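Local coordinates for Glyco_hydro_cc domain-containing protein (Pseudomonas viridiflava, PDB 6UAV) that probably cleaves internal beta-1,3-glucosidic bonds of beta-1,3-glucans, as a family GH128 (subgroup II) glycoside hydrolase with a TIM-barrel fold, at residues A[201-206]-A[247-252]; A[184-189]-A[235-240]. All blocks are in the same frame, centred on the assembly; numbering follows the deposited sequence.

The two contacts lie side by side on one flank of a closed eight-stranded TIM barrel, their centres about 9 Å apart. Contact 1 pairs two outer helices. Contact 2 pairs the loops that follow strands 180-185 and 220-225. Two hydrogen bonds join them: Q203 NE2 to N187 O, 2.8 Å, and T247 OG1 to S238 O, 2.7 Å. L249 CD2 also packs on F236 O at 3.4 Å. Contact 2 lies nearer the probable active site, which in TIM barrels is at the C-terminal ends of the strands; E184 stands there on the seventh strand. A bound sulfate, probably from the crystallisation liquor, sits about 6 Å from the N187 side chain.

Contact 1: A[201-206]-A[247-252]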
loop_
_atom_site.group_PDB
_atom_site.type_symbol
_atom_site.label_atom_id
_atom_site.label_comp_id
_atom_site.label_asym_id
_atom_site.label_seq_id
_atom_site.Cartn_x
_atom_site.Cartn_y
_atom_site.Cartn_z
ATOM N N GLU A 201 -1.107 19.580 14.150
ATOM C CA GLU A 201 -1.477 18.811 15.357
ATOM C C GLU A 201 -2.567 17.755 14.917
ATOM O O GLU A 201 -2.506 16.628 15.381
ATOM C CB GLU A 201 -1.911 19.702 16.530
ATOM C CG GLU A 201 -1.351 19.207 17.919
ATOM C CD GLU A 201 0.153 18.872 18.041
ATOM O OE1 GLU A 201 1.010 19.729 17.684
ATOM O OE2 GLU A 201 0.504 17.736 18.488
ATOM N N LYS A 202 -3.503 18.145 14.060
ATOM C CA LYS A 202 -4.719 17.324 13.828
ATOM C C LYS A 202 -4.230 16.130 13.022
ATOM O O LYS A 202 -4.655 15.044 13.329
ATOM C CB LYS A 202 -5.805 18.124 13.117
ATOM C CG LYS A 202 -6.578 19.050 14.046
ATOM C CD LYS A 202 -7.746 19.763 13.374
ATOM C CE LYS A 202 -8.233 20.932 14.214
ATOM N NZ LYS A 202 -9.355 21.707 13.623
ATOM N N GLN A 203 -3.271 16.336 12.118
ATOM C CA GLN A 203 -2.732 15.179 11.347
ATOM C C GLN A 203 -1.925 14.307 12.308
ATOM O O GLN A 203 -1.985 13.072 12.192
ATOM C CB GLN A 203 -1.871 15.604 10.151
ATOM C CG GLN A 203 -1.576 14.493 9.172
ATOM C CD GLN A 203 -2.825 13.946 8.529
ATOM O OE1 GLN A 203 -3.274 12.887 8.906
ATOM N NE2 GLN A 203 -3.340 14.640 7.526
ATOM N N LYS A 204 -1.171 14.923 13.245
ATOM C CA LYS A 204 -0.366 14.116 14.226
ATOM C C LYS A 204 -1.315 13.282 15.085
ATOM O O LYS A 204 -1.069 12.060 15.348
ATOM C CB LYS A 204 0.532 15.006 15.103
ATOM C CG LYS A 204 1.777 15.576 14.431
ATOM C CD LYS A 204 2.551 16.568 15.289
ATOM C CE LYS A 204 3.240 15.860 16.434
ATOM N NZ LYS A 204 3.934 16.843 17.285
ATOM N N GLN A 205 -2.400 13.908 15.545
ATOM C CA GLN A 205 -3.414 13.216 16.384
ATOM C C GLN A 205 -3.942 12.010 15.602
ATOM O O GLN A 205 -4.059 10.897 16.160
ATOM C CB GLN A 205 -4.466 14.220 16.826
ATOM C CG GLN A 205 -5.406 13.675 17.897
ATOM C CD GLN A 205 -6.461 12.727 17.386
ATOM O OE1 GLN A 205 -6.894 12.796 16.232
ATOM N NE2 GLN A 205 -6.883 11.811 18.246
ATOM N N GLN A 206 -4.302 12.218 14.350
ATOM C CA GLN A 206 -4.944 11.150 13.562
ATOM C C GLN A 206 -3.888 10.099 13.167
ATOM O O GLN A 206 -4.210 8.891 13.235
ATOM C CB GLN A 206 -5.645 11.735 12.349
ATOM C CG GLN A 206 -7.048 12.197 12.687
ATOM C CD GLN A 206 -7.909 11.027 13.129
ATOM O OE1 GLN A 206 -8.227 10.157 12.301
ATOM N NE2 GLN A 206 -8.258 10.990 14.429
ATOM N N THR A 247 10.205 16.119 8.343
ATOM C CA THR A 247 9.298 17.104 8.947
ATOM C C THR A 247 9.022 16.704 10.396
ATOM O O THR A 247 9.417 15.619 10.859
ATOM C CB THR A 247 7.971 17.174 8.198
ATOM O OG1 THR A 247 7.360 15.879 8.278
ATOM C CG2 THR A 247 8.133 17.601 6.755
ATOM N N GLU A 248 8.387 17.591 11.129
ATOM C CA GLU A 248 7.876 17.217 12.459
ATOM C C GLU A 248 7.019 15.945 12.341
ATOM O O GLU A 248 7.183 15.037 13.158
ATOM C CB GLU A 248 7.124 18.390 13.056
ATOM C CG GLU A 248 6.558 18.061 14.392
ATOM C CD GLU A 248 5.973 19.288 15.065
ATOM O OE1 GLU A 248 6.356 20.392 14.674
ATOM O OE2 GLU A 248 5.038 19.101 15.849
ATOM N N LEU A 249 6.127 15.890 11.370
ATOM C CA LEU A 249 5.246 14.710 11.196
ATOM C C LEU A 249 6.118 13.468 10.998
ATOM O O LEU A 249 5.784 12.410 11.557
ATOM C CB LEU A 249 4.280 14.884 10.021
ATOM C CG LEU A 249 3.259 13.753 9.931
ATOM C CD1 LEU A 249 2.183 13.918 10.989
ATOM C CD2 LEU A 249 2.667 13.685 8.533
ATOM N N GLY A 250 7.162 13.588 10.168
ATOM C CA GLY A 250 8.019 12.433 9.856
ATOM C C GLY A 250 8.719 11.930 11.099
ATOM O O GLY A 250 8.734 10.742 11.342
ATOM N N GLN A 251 9.322 12.843 11.874
ATOM C CA GLN A 251 9.988 12.445 13.128
ATOM C C GLN A 251 8.920 11.720 13.970
ATOM O O GLN A 251 9.223 10.689 14.625
ATOM C CB GLN A 251 10.603 13.684 13.800
ATOM C CG GLN A 251 11.547 13.353 14.930
ATOM C CD GLN A 251 12.976 13.197 14.453
ATOM O OE1 GLN A 251 13.548 12.101 14.465
ATOM N NE2 GLN A 251 13.579 14.307 14.025
ATOM N N TYR A 252 7.719 12.275 14.043
ATOM C CA TYR A 252 6.660 11.749 14.934
ATOM C C TYR A 252 6.307 10.320 14.499
ATOM O O TYR A 252 6.357 9.368 15.321
ATOM C CB TYR A 252 5.464 12.693 14.943
ATOM C CG TYR A 252 4.375 12.313 15.907
ATOM C CD1 TYR A 252 4.600 12.375 17.271
ATOM C CD2 TYR A 252 3.098 12.016 15.489
ATOM C CE1 TYR A 252 3.599 12.106 18.194
ATOM C CE2 TYR A 252 2.083 11.757 16.395
ATOM C CZ TYR A 252 2.328 11.770 17.756
ATOM O OH TYR A 252 1.365 11.474 18.696
#
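Helices 200-216 and 248-255 run side by side in nearly the same direction. Their short axes approach to 10.5 Å and cross at -17°. E201 starts the first segment at the exposed margin. Its CB points away from the other helix, but the chain curls back, and OE2 forms a long salt bridge to K204 NZ at 3.7 Å. The other oxygen, OE1, stands 4.5 Å from E248 OE2. These like charges would probably repel without the ammonium beside them. Q203 is buried and gives its aliphatic part to the interface, with CG 4.2 Å from L249 CD1. Its amide turns to the carbonyls of N187 and H235 instead.

K204 carries the contact. CG lies anti to its carbonyl carbon and packs on L249 CD1. The chain bends at chi3 (71°), which carries CE over the Y252 ring; the two side chains cross obliquely. CE sits over one face of the phenol ring, 3.8 Å from the centroid, a CH-pi contact. NZ also lies over that face, 4.8 Å from the Y252 centroid and 22° off the normal, close enough for a cation-pi interaction. NZ then meets E248 OE2 at 2.9 Å, on the lone pair facing away from the other oxygen. The extended E248 side chain crosses the lysine at about a right angle. K204 is thus held by charge at its tip and by the ring along its length. On the same ring, Y252 CE2 touches K204 O at 3.3 Å. In the second segment, T247 is the N-cap, with OG1 accepting from G250 N.

A three-residue salt-bridge network thus rims a small apolar patch, where L249 also reaches W225 of the last strand. This is the packing of neighbouring outer helices around a TIM barrel.

Contact 2: A[184-189]-A[235-240]; sequences EFANWH and HFSSLL
This contact joins the loops after the seventh and eighth strands of the TIM barrel, at the C-terminal end of strand 180-185. E184 lies near the C-terminal end of that strand, where the chain turns a corner. Clan GH-A retaining glycosidases carry their nucleophile here, so E184 probably has that role. Y162 OH and W31 NE1 hydrogen-bond its carboxylate.

Stacking dominates. The W188 five-membered ring and the H235 imidazole form an offset stack, with centroids 4.8 Å apart and planes at 25°. H235 CD2 lies over one indole face, 3.5 Å from W188 CG. The imidazole in turn receives W188 CA over its centre, 3.7 Å from the centroid, a CH-pi contact. Thus H235 packs against both the backbone and the indole of W188. H235 ND1 is hydrogen-bonded to I197 O, which helps fix the ring's rotation. A186 CB packs on S237 OG at 3.4 Å.

Two hydrogen bonds form within and between the segments. N187 OD1 accepts from H189 N at 2.9 Å, an Asx turn that shapes the loop. The S237 hydroxyl also bonds to F226 O. In the indole plane, W188 NE1 donates to S237 OG over 3.1 Å, nearly straight at 171°.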
loop_
_atom_site.group_PDB
_atom_site.type_symbol
_atom_site.label_atom_id
_atom_site.label_comp_id
_atom_site.label_asym_id
_atom_site.label_seq_id
_atom_site.Cartn_x
_atom_site.Cartn_y
_atom_site.Cartn_z
ATOM N N GLU A 184 -1.883 2.797 1.644
ATOM C CA GLU A 184 -1.956 4.271 1.653
ATOM C C GLU A 184 -2.929 4.652 2.764
ATOM O O GLU A 184 -4.097 4.157 2.803
ATOM C CB GLU A 184 -2.497 4.932 0.383
ATOM C CG GLU A 184 -1.720 4.592 -0.870
ATOM C CD GLU A 184 -2.247 5.206 -2.134
ATOM O OE1 GLU A 184 -3.066 6.177 -2.084
ATOM O OE2 GLU A 184 -1.874 4.686 -3.241
ATOM N N PHE A 185 -2.485 5.531 3.657
ATOM C CA PHE A 185 -3.396 6.164 4.636
ATOM C C PHE A 185 -2.826 7.476 5.129
ATOM O O PHE A 185 -1.640 7.745 5.037
ATOM C CB PHE A 185 -3.732 5.263 5.818
ATOM C CG PHE A 185 -2.645 5.020 6.812
ATOM C CD1 PHE A 185 -1.498 4.348 6.463
ATOM C CD2 PHE A 185 -2.745 5.545 8.096
ATOM C CE1 PHE A 185 -0.478 4.129 7.376
ATOM C CE2 PHE A 185 -1.754 5.296 9.022
ATOM C CZ PHE A 185 -0.615 4.616 8.653
ATOM N N ALA A 186 -3.768 8.313 5.528
ATOM C CA ALA A 186 -3.578 9.637 6.150
ATOM C C ALA A 186 -4.990 10.094 6.448
ATOM O O ALA A 186 -5.940 9.468 5.900
ATOM C CB ALA A 186 -2.861 10.529 5.165
ATOM N N ASN A 187 -5.190 11.172 7.197
ATOM C CA ASN A 187 -6.552 11.728 7.256
ATOM C C ASN A 187 -6.640 13.059 6.521
ATOM O O ASN A 187 -6.052 14.038 6.978
ATOM C CB ASN A 187 -7.029 11.881 8.695
ATOM C CG ASN A 187 -8.537 12.024 8.783
ATOM O OD1 ASN A 187 -9.173 12.620 7.890
ATOM N ND2 ASN A 187 -9.102 11.439 9.837
ATOM N N TRP A 188 -7.393 13.074 5.426
ATOM C CA TRP A 188 -7.597 14.241 4.544
ATOM C C TRP A 188 -9.026 14.737 4.638
ATOM O O TRP A 188 -9.482 15.449 3.731
ATOM C CB TRP A 188 -7.212 13.849 3.116
ATOM C CG TRP A 188 -5.737 13.673 2.904
ATOM C CD1 TRP A 188 -4.739 13.516 3.830
ATOM C CD2 TRP A 188 -5.107 13.553 1.618
ATOM N NE1 TRP A 188 -3.521 13.357 3.200
ATOM C CE2 TRP A 188 -3.722 13.410 1.839
ATOM C CE3 TRP A 188 -5.598 13.624 0.307
ATOM C CZ2 TRP A 188 -2.826 13.235 0.776
ATOM C CZ3 TRP A 188 -4.698 13.539 -0.740
ATOM C CH2 TRP A 188 -3.340 13.338 -0.503
ATOM N N HIS A 189 -9.725 14.490 5.750
ATOM C CA HIS A 189 -11.082 15.069 5.916
ATOM C C HIS A 189 -11.034 16.584 5.689
ATOM O O HIS A 189 -10.193 17.248 6.264
ATOM C CB HIS A 189 -11.624 14.788 7.309
ATOM C CG HIS A 189 -13.090 14.908 7.429
ATOM N ND1 HIS A 189 -13.883 13.796 7.190
ATOM C CD2 HIS A 189 -13.897 15.937 7.786
ATOM C CE1 HIS A 189 -15.138 14.111 7.478
ATOM N NE2 HIS A 189 -15.198 15.457 7.817
ATOM N N HIS A 235 -3.203 19.178 4.305
ATOM C CA HIS A 235 -3.442 18.344 5.504
ATOM C C HIS A 235 -2.138 18.105 6.261
ATOM O O HIS A 235 -2.111 17.315 7.150
ATOM C CB HIS A 235 -4.203 17.069 5.089
ATOM C CG HIS A 235 -5.486 17.395 4.397
ATOM N ND1 HIS A 235 -6.517 18.104 4.982
ATOM C CD2 HIS A 235 -5.846 17.161 3.116
ATOM C CE1 HIS A 235 -7.487 18.283 4.076
ATOM N NE2 HIS A 235 -7.091 17.680 2.939
ATOM N N PHE A 236 -1.026 18.661 5.810
ATOM C CA PHE A 236 0.271 18.444 6.499
ATOM C C PHE A 236 0.627 16.960 6.505
ATOM O O PHE A 236 1.016 16.475 7.536
ATOM C CB PHE A 236 0.174 18.995 7.919
ATOM C CG PHE A 236 -0.158 20.461 7.977
ATOM C CD1 PHE A 236 -1.467 20.909 7.915
ATOM C CD2 PHE A 236 0.865 21.391 8.037
ATOM C CE1 PHE A 236 -1.758 22.273 7.941
ATOM C CE2 PHE A 236 0.559 22.742 8.065
ATOM C CZ PHE A 236 -0.751 23.174 8.019
ATOM N N SER A 237 0.542 16.292 5.355
ATOM C CA SER A 237 0.734 14.832 5.167
ATOM C C SER A 237 2.200 14.445 4.879
ATOM O O SER A 237 2.527 13.265 5.003
ATOM C CB SER A 237 -0.206 14.345 4.062
ATOM O OG SER A 237 -0.668 13.034 4.337
ATOM N N SER A 238 3.080 15.400 4.599
ATOM C CA SER A 238 4.504 15.108 4.236
ATOM C C SER A 238 5.348 14.653 5.445
ATOM O O SER A 238 5.352 15.337 6.502
ATOM C CB SER A 238 5.172 16.298 3.551
ATOM O OG SER A 238 4.531 16.599 2.309
ATOM N N LEU A 239 6.129 13.583 5.263
ATOM C CA LEU A 239 7.101 13.094 6.262
ATOM C C LEU A 239 8.499 13.703 6.052
ATOM O O LEU A 239 9.286 13.662 6.999
ATOM C CB LEU A 239 7.227 11.588 6.149
ATOM C CG LEU A 239 5.966 10.757 6.323
ATOM C CD1 LEU A 239 6.299 9.322 6.026
ATOM C CD2 LEU A 239 5.367 10.873 7.707
ATOM N N LEU A 240 8.756 14.289 4.890
ATOM C CA LEU A 240 10.102 14.780 4.468
ATOM C C LEU A 240 9.973 16.221 3.959
ATOM O O LEU A 240 8.910 16.612 3.427
ATOM C CB LEU A 240 10.682 13.886 3.368
ATOM C CG LEU A 240 11.059 12.478 3.816
ATOM C CD1 LEU A 240 11.154 11.530 2.634
ATOM C CD2 LEU A 240 12.331 12.467 4.690
#